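Local coordinates for protein acetyl-CoA acetyltransferase (Elizabethkingia anophelis NUHP1, PDB 6BN2) that probably catalyses the reversible thiolase condensation of two acetyl-CoA molecules into acetoacetyl-CoA and free CoA, as an enzyme of the thiolase family, at residues A[39-44]-A[259-264]; A[102-107]-A[286-291]; A[127-132]-A[148-153]; A[301-306]-A[390-395]. All coordinates share one frame; numbering follows the deposited sequence.

Contact 1: residues A[39-44]-A[259-264]; sequences AVAIKG and DGASAL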
loop_
_atom_site.group_PDB
_atom_site.type_symbol
_atom_site.label_atom_id
_atom_site.label_comp_id
_atom_site.label_asym_id
_atom_site.label_seq_id
_atom_site.Cartn_x
_atom_site.Cartn_y
_atom_site.Cartn_z
ATOM N N ALA A 39 4.170 14.662 -5.898
ATOM C CA ALA A 39 3.718 16.017 -5.576
ATOM C C ALA A 39 3.420 16.828 -6.833
ATOM O O ALA A 39 2.420 17.553 -6.884
ATOM C CB ALA A 39 4.767 16.733 -4.729
ATOM N N VAL A 40 4.287 16.732 -7.847
ATOM C CA VAL A 40 4.068 17.475 -9.088
ATOM C C VAL A 40 2.774 17.026 -9.754
ATOM O O VAL A 40 1.983 17.853 -10.242
ATOM C CB VAL A 40 5.274 17.303 -10.034
ATOM C CG1 VAL A 40 4.950 17.898 -11.412
ATOM C CG2 VAL A 40 6.528 17.980 -9.443
ATOM N N ALA A 41 2.538 15.706 -9.788
ATOM C CA ALA A 41 1.338 15.208 -10.451
ATOM C C ALA A 41 0.088 15.608 -9.678
ATOM O O ALA A 41 -0.905 16.046 -10.273
ATOM C CB ALA A 41 1.415 13.684 -10.621
ATOM N N ILE A 42 0.116 15.473 -8.348
ATOM C CA ILE A 42 -1.066 15.821 -7.565
ATOM C C ILE A 42 -1.361 17.308 -7.687
ATOM O O ILE A 42 -2.510 17.713 -7.893
ATOM C CB ILE A 42 -0.885 15.408 -6.093
ATOM C CG1 ILE A 42 -0.811 13.892 -5.960
ATOM C CG2 ILE A 42 -2.051 15.950 -5.262
ATOM C CD1 ILE A 42 -0.355 13.443 -4.540
ATOM N N LYS A 43 -0.331 18.153 -7.552
ATOM C CA LYS A 43 -0.567 19.585 -7.686
ATOM C C LYS A 43 -1.088 19.910 -9.077
ATOM O O LYS A 43 -1.994 20.729 -9.232
ATOM C CB LYS A 43 0.710 20.371 -7.403
ATOM C CG LYS A 43 0.508 21.881 -7.539
ATOM C CD LYS A 43 1.630 22.656 -6.883
ATOM C CE LYS A 43 1.295 24.150 -6.847
ATOM N NZ LYS A 43 1.162 24.682 -8.224
ATOM N N GLY A 44 -0.564 19.223 -10.094
ATOM C CA GLY A 44 -1.051 19.445 -11.448
ATOM C C GLY A 44 -2.517 19.105 -11.601
ATOM O O GLY A 44 -3.266 19.828 -12.269
ATOM N N ASP A 259 11.185 6.718 -14.444
ATOM C CA ASP A 259 10.782 7.569 -13.330
ATOM C C ASP A 259 9.585 8.413 -13.764
ATOM O O ASP A 259 9.596 8.984 -14.856
ATOM C CB ASP A 259 11.941 8.500 -12.908
ATOM C CG ASP A 259 13.253 7.751 -12.644
ATOM O OD1 ASP A 259 13.207 6.584 -12.192
ATOM O OD2 ASP A 259 14.343 8.325 -12.889
ATOM N N GLY A 260 8.564 8.517 -12.918
ATOM C CA GLY A 260 7.407 9.333 -13.282
ATOM C C GLY A 260 6.285 9.169 -12.277
ATOM O O GLY A 260 6.327 8.310 -11.396
ATOM N N ALA A 261 5.264 10.021 -12.414
ATOM C CA ALA A 261 4.101 9.921 -11.532
ATOM C C ALA A 261 2.857 10.380 -12.280
ATOM O O ALA A 261 2.936 10.963 -13.366
ATOM C CB ALA A 261 4.291 10.750 -10.250
ATOM N N SER A 262 1.696 10.110 -11.674
ATOM C CA SER A 262 0.417 10.452 -12.291
ATOM C C SER A 262 -0.620 10.618 -11.183
ATOM O O SER A 262 -0.464 10.092 -10.071
ATOM C CB SER A 262 -0.024 9.377 -13.292
ATOM O OG SER A 262 0.106 8.080 -12.711
ATOM N N ALA A 263 -1.674 11.374 -11.481
ATOM C CA ALA A 263 -2.658 11.627 -10.437
ATOM C C ALA A 263 -3.992 12.010 -11.050
ATOM O O ALA A 263 -4.042 12.725 -12.061
ATOM C CB ALA A 263 -2.183 12.737 -9.492
ATOM N N LEU A 264 -5.057 11.554 -10.399
ATOM C CA LEU A 264 -6.425 11.837 -10.801
ATOM C C LEU A 264 -7.201 12.344 -9.600
ATOM O O LEU A 264 -6.931 11.973 -8.453
ATOM C CB LEU A 264 -7.124 10.590 -11.373
ATOM C CG LEU A 264 -6.532 9.919 -12.624
ATOM C CD1 LEU A 264 -5.291 9.086 -12.322
ATOM C CD2 LEU A 264 -7.617 9.016 -13.237
#

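Contact 2: residues A[102-107]-A[286-291]; sequences AVMMAA and YADAAQ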
loop_
_atom_site.group_PDB
_atom_site.type_symbol
_atom_site.label_atom_id
_atom_site.label_comp_id
_atom_site.label_asym_id
_atom_site.label_seq_id
_atom_site.Cartn_x
_atom_site.Cartn_y
_atom_site.Cartn_z
ATOM N N ALA A 102 -5.017 1.936 -6.848
ATOM C CA ALA A 102 -5.280 3.164 -6.093
ATOM C C ALA A 102 -6.564 3.837 -6.568
ATOM O O ALA A 102 -7.393 4.266 -5.756
ATOM C CB ALA A 102 -4.098 4.134 -6.228
ATOM N N VAL A 103 -6.732 3.963 -7.888
ATOM C CA VAL A 103 -7.943 4.580 -8.434
ATOM C C VAL A 103 -9.180 3.759 -8.085
ATOM O O VAL A 103 -10.223 4.313 -7.718
ATOM C CB VAL A 103 -7.803 4.758 -9.956
ATOM C CG1 VAL A 103 -9.160 5.162 -10.570
ATOM C CG2 VAL A 103 -6.716 5.799 -10.268
ATOM N N MET A 104 -9.087 2.426 -8.194
ATOM C CA MET A 104 -10.224 1.565 -7.869
ATOM C C MET A 104 -10.614 1.682 -6.398
ATOM O O MET A 104 -11.800 1.794 -6.064
ATOM C CB MET A 104 -9.879 0.113 -8.232
ATOM C CG MET A 104 -9.683 -0.069 -9.732
ATOM S SD MET A 104 -8.827 -1.633 -10.127
ATOM C CE MET A 104 -9.839 -2.830 -9.270
ATOM N N MET A 105 -9.626 1.627 -5.499
ATOM C CA MET A 105 -9.894 1.766 -4.068
ATOM C C MET A 105 -10.506 3.123 -3.756
ATOM O O MET A 105 -11.376 3.241 -2.898
ATOM C CB MET A 105 -8.597 1.583 -3.274
ATOM C CG MET A 105 -8.055 0.164 -3.323
ATOM S SD MET A 105 -6.373 0.054 -2.687
ATOM C CE MET A 105 -6.582 -1.231 -1.421
ATOM N N ALA A 106 -10.034 4.162 -4.439
ATOM C CA ALA A 106 -10.602 5.485 -4.227
ATOM C C ALA A 106 -12.052 5.537 -4.695
ATOM O O ALA A 106 -12.908 6.144 -4.035
ATOM C CB ALA A 106 -9.752 6.535 -4.950
ATOM N N ALA A 107 -12.347 4.901 -5.836
ATOM C CA ALA A 107 -13.726 4.837 -6.298
ATOM C C ALA A 107 -14.601 4.103 -5.286
ATOM O O ALA A 107 -15.750 4.501 -5.032
ATOM C CB ALA A 107 -13.777 4.170 -7.681
ATOM N N TYR A 286 -14.806 -1.810 -12.646
ATOM C CA TYR A 286 -13.400 -2.170 -12.502
ATOM C C TYR A 286 -13.355 -3.567 -11.907
ATOM O O TYR A 286 -14.346 -4.053 -11.353
ATOM C CB TYR A 286 -12.616 -1.167 -11.614
ATOM C CG TYR A 286 -13.438 -0.800 -10.410
ATOM C CD1 TYR A 286 -13.487 -1.647 -9.306
ATOM C CD2 TYR A 286 -14.227 0.340 -10.404
ATOM C CE1 TYR A 286 -14.303 -1.367 -8.231
ATOM C CE2 TYR A 286 -15.044 0.635 -9.325
ATOM C CZ TYR A 286 -15.075 -0.224 -8.247
ATOM O OH TYR A 286 -15.908 0.031 -7.174
ATOM N N ALA A 287 -12.188 -4.201 -12.013
ATOM C CA ALA A 287 -12.057 -5.559 -11.490
ATOM C C ALA A 287 -10.589 -5.928 -11.370
ATOM O O ALA A 287 -9.740 -5.418 -12.109
ATOM C CB ALA A 287 -12.757 -6.594 -12.392
ATOM N N ASP A 288 -10.313 -6.837 -10.446
ATOM C CA ASP A 288 -9.029 -7.510 -10.349
ATOM C C ASP A 288 -9.212 -8.970 -10.741
ATOM O O ASP A 288 -10.279 -9.559 -10.530
ATOM C CB ASP A 288 -8.472 -7.467 -8.922
ATOM C CG ASP A 288 -8.263 -6.061 -8.410
ATOM O OD1 ASP A 288 -7.466 -5.328 -9.016
ATOM O OD2 ASP A 288 -8.934 -5.667 -7.420
ATOM N N ALA A 289 -8.145 -9.572 -11.259
ATOM C CA ALA A 289 -8.138 -11.018 -11.447
ATOM C C ALA A 289 -6.721 -11.522 -11.215
ATOM O O ALA A 289 -5.764 -10.753 -11.250
ATOM C CB ALA A 289 -8.617 -11.408 -12.854
ATOM N N ALA A 290 -6.590 -12.822 -10.970
ATOM C CA ALA A 290 -5.252 -13.378 -10.816
ATOM C C ALA A 290 -5.208 -14.801 -11.342
ATOM O O ALA A 290 -6.219 -15.508 -11.365
ATOM C CB ALA A 290 -4.805 -13.336 -9.339
ATOM N N GLN A 291 -4.020 -15.224 -11.756
ATOM C CA GLN A 291 -3.784 -16.625 -12.071
ATOM C C GLN A 291 -2.365 -16.968 -11.619
ATOM O O GLN A 291 -1.760 -16.258 -10.803
ATOM C CB GLN A 291 -4.064 -16.891 -13.559
ATOM C CG GLN A 291 -3.545 -15.811 -14.426
ATOM C CD GLN A 291 -4.048 -15.842 -15.879
ATOM O OE1 GLN A 291 -5.187 -16.212 -16.191
ATOM N NE2 GLN A 291 -3.183 -15.437 -16.767
#

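Contact 3: residues A[127-132]-A[148-153]; sequences SQVPHY and DGLLKD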
loop_
_atom_site.group_PDB
_atom_site.type_symbol
_atom_site.label_atom_id
_atom_site.label_comp_id
_atom_site.label_asym_id
_atom_site.label_seq_id
_atom_site.Cartn_x
_atom_site.Cartn_y
_atom_site.Cartn_z
ATOM N N SER A 127 15.276 4.984 -10.675
ATOM C CA SER A 127 16.685 5.376 -10.587
ATOM C C SER A 127 17.176 5.434 -9.143
ATOM O O SER A 127 18.369 5.226 -8.883
ATOM C CB SER A 127 16.890 6.746 -11.234
ATOM O OG SER A 127 16.496 6.757 -12.594
ATOM N N GLN A 128 16.295 5.762 -8.204
ATOM C CA GLN A 128 16.687 5.987 -6.812
ATOM C C GLN A 128 16.462 4.776 -5.914
ATOM O O GLN A 128 16.675 4.875 -4.695
ATOM C CB GLN A 128 15.961 7.211 -6.247
ATOM C CG GLN A 128 16.461 8.546 -6.858
ATOM C CD GLN A 128 15.937 9.772 -6.108
ATOM O OE1 GLN A 128 15.211 9.652 -5.117
ATOM N NE2 GLN A 128 16.292 10.961 -6.599
ATOM N N VAL A 129 16.088 3.630 -6.469
ATOM C CA VAL A 129 15.843 2.467 -5.600
ATOM C C VAL A 129 17.176 1.980 -5.049
ATOM O O VAL A 129 18.133 1.835 -5.820
ATOM C CB VAL A 129 15.131 1.357 -6.377
ATOM C CG1 VAL A 129 14.960 0.102 -5.505
ATOM C CG2 VAL A 129 13.761 1.858 -6.842
ATOM N N PRO A 130 17.304 1.750 -3.752
ATOM C CA PRO A 130 18.610 1.379 -3.204
ATOM C C PRO A 130 18.931 -0.094 -3.422
ATOM O O PRO A 130 18.116 -0.881 -3.899
ATOM C CB PRO A 130 18.482 1.692 -1.703
ATOM C CG PRO A 130 17.036 1.756 -1.421
ATOM C CD PRO A 130 16.286 1.993 -2.708
ATOM N N HIS A 131 20.177 -0.438 -3.090
ATOM C CA HIS A 131 20.595 -1.805 -2.802
ATOM C C HIS A 131 20.453 -2.073 -1.301
ATOM O O HIS A 131 20.497 -1.153 -0.482
ATOM C CB HIS A 131 22.051 -2.028 -3.224
ATOM C CG HIS A 131 22.251 -2.157 -4.696
ATOM N ND1 HIS A 131 22.060 -1.108 -5.568
ATOM C CD2 HIS A 131 22.638 -3.214 -5.449
ATOM C CE1 HIS A 131 22.343 -1.508 -6.798
ATOM N NE2 HIS A 131 22.688 -2.785 -6.753
ATOM N N TYR A 132 20.284 -3.351 -0.948
ATOM C CA TYR A 132 19.963 -3.768 0.417
ATOM C C TYR A 132 21.084 -4.602 1.009
ATOM O O TYR A 132 21.631 -5.481 0.338
ATOM C CB TYR A 132 18.704 -4.642 0.434
ATOM C CG TYR A 132 17.473 -4.081 -0.222
ATOM C CD1 TYR A 132 17.204 -2.711 -0.221
ATOM C CD2 TYR A 132 16.562 -4.939 -0.835
ATOM C CE1 TYR A 132 16.041 -2.216 -0.842
ATOM C CE2 TYR A 132 15.413 -4.464 -1.430
ATOM C CZ TYR A 132 15.151 -3.107 -1.425
ATOM O OH TYR A 132 13.994 -2.662 -2.033
ATOM N N ASP A 148 20.253 -5.770 -5.321
ATOM C CA ASP A 148 19.629 -4.646 -6.000
ATOM C C ASP A 148 18.130 -4.628 -5.694
ATOM O O ASP A 148 17.421 -5.577 -6.032
ATOM C CB ASP A 148 19.879 -4.798 -7.501
ATOM C CG ASP A 148 19.461 -3.578 -8.294
ATOM O OD1 ASP A 148 18.388 -3.008 -7.999
ATOM O OD2 ASP A 148 20.214 -3.179 -9.215
ATOM N N GLY A 149 17.638 -3.550 -5.068
ATOM C CA GLY A 149 16.230 -3.516 -4.682
ATOM C C GLY A 149 15.277 -3.572 -5.861
ATOM O O GLY A 149 14.165 -4.106 -5.744
ATOM N N LEU A 150 15.688 -3.014 -7.001
ATOM C CA LEU A 150 14.873 -3.092 -8.212
ATOM C C LEU A 150 14.664 -4.534 -8.627
ATOM O O LEU A 150 13.539 -4.960 -8.922
ATOM C CB LEU A 150 15.554 -2.337 -9.357
ATOM C CG LEU A 150 15.376 -0.846 -9.550
ATOM C CD1 LEU A 150 16.241 -0.390 -10.714
ATOM C CD2 LEU A 150 13.941 -0.565 -9.829
ATOM N N LEU A 151 15.755 -5.297 -8.684
ATOM C CA LEU A 151 15.645 -6.691 -9.088
ATOM C C LEU A 151 14.930 -7.516 -8.032
ATOM O O LEU A 151 14.116 -8.380 -8.371
ATOM C CB LEU A 151 17.027 -7.282 -9.353
ATOM C CG LEU A 151 17.804 -6.671 -10.506
ATOM C CD1 LEU A 151 19.185 -7.297 -10.573
ATOM C CD2 LEU A 151 17.026 -6.900 -11.796
ATOM N N LYS A 152 15.222 -7.264 -6.746
ATOM C CA LYS A 152 14.708 -8.126 -5.684
ATOM C C LYS A 152 13.217 -7.909 -5.456
ATOM O O LYS A 152 12.451 -8.873 -5.334
ATOM C CB LYS A 152 15.484 -7.887 -4.387
ATOM C CG LYS A 152 14.883 -8.582 -3.157
ATOM C CD LYS A 152 15.043 -10.095 -3.207
ATOM C CE LYS A 152 14.450 -10.752 -1.958
ATOM N NZ LYS A 152 14.397 -12.249 -2.064
ATOM N N ASP A 153 12.783 -6.655 -5.366
ATOM C CA ASP A 153 11.392 -6.378 -5.035
ATOM C C ASP A 153 10.549 -6.057 -6.261
ATOM O O ASP A 153 9.322 -6.214 -6.223
ATOM C CB ASP A 153 11.303 -5.211 -4.036
ATOM C CG ASP A 153 11.906 -5.544 -2.665
ATOM O OD1 ASP A 153 12.056 -6.744 -2.327
ATOM O OD2 ASP A 153 12.211 -4.588 -1.910
#

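Contact 4: residues A[301-306]-A[390-395]; sequences AKALPI and GGASAI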
loop_
_atom_site.group_PDB
_atom_site.type_symbol
_atom_site.label_atom_id
_atom_site.label_comp_id
_atom_site.label_asym_id
_atom_site.label_seq_id
_atom_site.Cartn_x
_atom_site.Cartn_y
_atom_site.Cartn_z
ATOM N N ALA A 301 -6.250 -10.325 -19.767
ATOM C CA ALA A 301 -7.333 -10.942 -20.534
ATOM C C ALA A 301 -8.344 -11.650 -19.646
ATOM O O ALA A 301 -9.449 -11.953 -20.117
ATOM C CB ALA A 301 -6.758 -11.920 -21.562
ATOM N N LYS A 302 -7.995 -11.928 -18.380
ATOM C CA LYS A 302 -8.952 -12.425 -17.394
ATOM C C LYS A 302 -9.663 -11.286 -16.661
ATOM O O LYS A 302 -10.866 -11.386 -16.384
ATOM C CB LYS A 302 -8.239 -13.337 -16.382
ATOM C CG LYS A 302 -9.184 -14.016 -15.380
ATOM C CD LYS A 302 -8.430 -14.892 -14.376
ATOM C CE LYS A 302 -9.413 -15.562 -13.425
ATOM N NZ LYS A 302 -8.724 -16.426 -12.402
ATOM N N ALA A 303 -8.947 -10.197 -16.351
ATOM C CA ALA A 303 -9.554 -9.115 -15.572
ATOM C C ALA A 303 -10.553 -8.310 -16.395
ATOM O O ALA A 303 -11.612 -7.928 -15.881
ATOM C CB ALA A 303 -8.469 -8.182 -15.011
ATOM N N LEU A 304 -10.229 -8.012 -17.661
ATOM C CA LEU A 304 -11.118 -7.147 -18.438
ATOM C C LEU A 304 -12.518 -7.736 -18.606
ATOM O O LEU A 304 -13.500 -7.000 -18.403
ATOM C CB LEU A 304 -10.481 -6.802 -19.796
ATOM C CG LEU A 304 -11.404 -5.970 -20.692
ATOM C CD1 LEU A 304 -11.734 -4.643 -20.024
ATOM C CD2 LEU A 304 -10.734 -5.725 -22.030
ATOM N N PRO A 305 -12.698 -9.021 -18.939
ATOM C CA PRO A 305 -14.066 -9.555 -19.020
ATOM C C PRO A 305 -14.846 -9.429 -17.726
ATOM O O PRO A 305 -16.070 -9.247 -17.778
ATOM C CB PRO A 305 -13.846 -11.027 -19.407
ATOM C CG PRO A 305 -12.541 -10.986 -20.186
ATOM C CD PRO A 305 -11.698 -9.998 -19.414
ATOM N N ILE A 306 -14.186 -9.508 -16.565
ATOM C CA ILE A 306 -14.909 -9.321 -15.307
ATOM C C ILE A 306 -15.434 -7.897 -15.210
ATOM O O ILE A 306 -16.596 -7.666 -14.841
ATOM C CB ILE A 306 -14.016 -9.665 -14.102
ATOM C CG1 ILE A 306 -13.538 -11.115 -14.190
ATOM C CG2 ILE A 306 -14.803 -9.433 -12.811
ATOM C CD1 ILE A 306 -12.550 -11.488 -13.097
ATOM N N GLY A 390 1.033 -12.703 -10.527
ATOM C CA GLY A 390 0.012 -13.322 -11.354
ATOM C C GLY A 390 -1.251 -12.505 -11.548
ATOM O O GLY A 390 -2.236 -13.035 -12.079
ATOM N N GLY A 391 -1.255 -11.234 -11.176
ATOM C CA GLY A 391 -2.475 -10.458 -11.173
ATOM C C GLY A 391 -2.630 -9.542 -12.372
ATOM O O GLY A 391 -1.739 -9.373 -13.201
ATOM N N ALA A 392 -3.826 -8.965 -12.467
ATOM C CA ALA A 392 -4.062 -7.817 -13.321
ATOM C C ALA A 392 -5.246 -7.050 -12.765
ATOM O O ALA A 392 -6.067 -7.586 -12.016
ATOM C CB ALA A 392 -4.333 -8.216 -14.790
ATOM N N SER A 393 -5.322 -5.778 -13.135
ATOM C CA SER A 393 -6.469 -4.942 -12.823
ATOM C C SER A 393 -7.016 -4.391 -14.129
ATOM O O SER A 393 -6.283 -4.280 -15.109
ATOM C CB SER A 393 -6.058 -3.788 -11.876
ATOM O OG SER A 393 -5.680 -4.297 -10.591
ATOM N N ALA A 394 -8.308 -4.061 -14.140
ATOM C CA ALA A 394 -8.937 -3.494 -15.330
ATOM C C ALA A 394 -9.992 -2.483 -14.914
ATOM O O ALA A 394 -10.638 -2.632 -13.872
ATOM C CB ALA A 394 -9.594 -4.583 -16.200
ATOM N N ILE A 395 -10.193 -1.462 -15.748
ATOM C CA ILE A 395 -11.177 -0.435 -15.448
ATOM C C ILE A 395 -11.846 -0.007 -16.751
ATOM O O ILE A 395 -11.203 0.048 -17.806
ATOM C CB ILE A 395 -10.523 0.752 -14.701
ATOM C CG1 ILE A 395 -11.574 1.761 -14.234
ATOM C CG2 ILE A 395 -9.416 1.426 -15.571
ATOM C CD1 ILE A 395 -10.980 2.810 -13.272
#

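Contact 1: residues A[39-44]-A[259-264]
One of the helix-on-sheet layers of the thiolase fold is built where Ala-41, on helix 34-48, rests on Ala-261 and Ala-263 of strand 258-268. The two elements run nearly the same way, their short axes only 27° apart and 6.6 Å from each other at closest approach, and alanine allows the backbones to come so near. The methyl of Ala-41 is aimed at the strand and lies over the backbone of Ser-262, with CB 3.7 Å from both Ser-262 N and Ser-262 C. On one side of this spot stands Ala-261, whose CB is 4.1 Å from Ala-41 CB; on the other stands Ala-263, whose CB is 3.9 Å from it. Ala-263 also presses its methyl against the helix backbone, CB lying 3.6 Å from Ala-41 O. Ile-42 extends the patch: with CG1 placed beside its own backbone N (chi1 -66°), that methylene passes 4.0 Å from Ala-263 CB, and the residue also packs on Val-119 of the next strand and on Ala-81 and Leu-83 of a loop. Ser-262 and Leu-264 point to the other face of the sheet, which helix 358-375 covers. There the Ser-262 hydroxyl is hydrogen-bonded with Ser-360 and Ser-363, its side chain about 10 Å from that of His-356, the predicted proton acceptor, whereas Leu-264 packs on Ile-366 and Val-367. The chemistry between helix and strand is purely apolar: the strand spends its backbone bonds on neighbouring strands, the helix on its own turns, and small aliphatic groups laid against each other and against backbone fill the interface, held by closeness of fit.

Contact 2: residues A[102-107]-A[286-291]
Asp-288 OD1 accepts a hydrogen bond from Ser-393 OG on the adjoining strand while the methyl of Met-104 lies 3.5 Å away at CE; a weaker, long ion pair reaches the same oxygen from Lys-94. The other oxygen, Asp-288 OD2, forms a salt bridge with Lys-101, a turn earlier on the helix that carries Met-104. The carboxylate is thus held at both oxygens, and the neighbouring lysines would probably favour its charged form. Met-104 CE approaches both oxygens alike, also 3.5 Å from Asp-288 OD2, so the methyl end of the thioether lies against a polar group already bonded by others. Methionine suits this place because its unbranched chain can fold: extended as far as SD, it bends at chi3 (53°), which turns CE back over the strand to within 3.8 Å of Tyr-286 CD1. Nearer the helix, Met-104 CG packs 3.7 Å from Tyr-286 CB. With Tyr-286 CG between backbone N and carbonyl carbon (chi1 43°), the side chain passes that of Met-104 in the opposite direction, and Ala-107 CB meets ring atom CE2 at 4.1 Å; a small residue here leaves room for the ring. The tyrosine hydroxyl ends in a polar cluster with Lys-111 and with Asp-114 of the second subunit. Segments 102-107 and 286-290 are inclined at 127°, and Val-103 and Ala-106 pack on strands 117-125 and 258-268. A helix sandwiched between sheet layers, beginning just after Cys-96, the predicted acyl-carrying nucleophile, found acetylated in this crystal, is as expected for a central helix of the layered alpha-beta-alpha-beta-alpha thiolase fold.

Contact 3: residues A[127-132]-A[148-153]
Tyr-132 OH donates a short hydrogen bond of 2.6 Å to Asp-153 OD2, arriving from above the carboxylate plane (41° out of it). That oxygen also accepts from Gly-68 N of the second subunit, and Asp-153 OD1 from Gly-70 N of the same subunit, so a buried carboxylate is satisfied from both chains. A second bond joins the backbones, Gly-149 N to Pro-130 O at 3.0 Å. Beside it Asp-148 caps the new helix: with CG anti to the backbone N (chi1 -171°), its OD1 accepts from Leu-150 N at 2.9 Å and also meets Arg-136 of the second subunit in a salt bridge. His-131 and Asp-148 form an antiparallel non-hydrogen-bonded pair, and the imidazole lays one face over Asp-148 CA in a CH-pi contact, 3.7 Å from CA to the ring centroid. The Tyr-132 ring likewise covers Gly-149, CZ to CA 3.5 Å, a closeness that suits a residue without a side chain. Farther out, Val-129 CG1 touches Leu-150 N at 3.5 Å, and its CG2 meets Leu-150 CD2 at 3.9 Å. Here the base of a protruding hairpin runs straight into a capped helix, and His-131 and Tyr-132 also pair with a strand of the second subunit; the hairpin probably corresponds to the one that carries the tetramerisation loop in biosynthetic thiolases, and its base lies at a subunit interface.

Contact 4: residues A[301-306]-A[390-395]
Ala-303 and Ala-394 form the tight side of this contact, where helix 300-311 lies on strand 391-399 with the segment axes 34° apart. Ala-303 CB is held between two strand methyls, 4.1 Å from Ala-392 CB and 4.0 Å from Ala-394 CB. Ala-394 presses closer still upon the helix backbone, its CB reaching 3.7 Å from Leu-304 CA. Leu-304 adds its own CB, 4.3 Å from Ala-394 CB, then sends its larger end to Ala-382 and Ile-315. The far side of the helix is looser: Ala-301 and Pro-305 point away from the strand, Pro-305 into solvent. Proline suits this outer position, since its nitrogen carries no hydrogen for the preceding turn and the helix kinks there. Lys-302 lies at the margin, fully extended, so that its amine can bond to Ala-290 O. The strand itself begins at a G1 bulge, in which Gly-390 and Gly-391 face Asn-387, and the side chain of Ala-392 is about 5 Å from that of Cys-386, a predicted proton acceptor. Small apolar methyls thus bring helix and strand close together near the predicted active site, binding them by shape while the strand's polar bonds go largely to neighbouring strands.

How the contacts relate
Contacts 1, 2 and 4 are buried parts of the layered core; contact 3 lies farther out, with more of its residues in reach of the second subunit, which contact 2 also touches. Contacts 1 and 4 are close counterparts, each an alanine-lined helix on a strand, on opposite sides of the chain's centre, one in the N-terminal and one in the C-terminal thiolase family region. Contact 2 joins those halves: Val-103 touches Leu-264 of contact 1, while strand 281-290 is the sheet neighbour of strand 391-399 in contact 4. Its charged and sulfur-bearing groups differ from their plain methyl packing. Contact 3 is the most polar, and Ser-127 ties it to Asp-259 of contact 1.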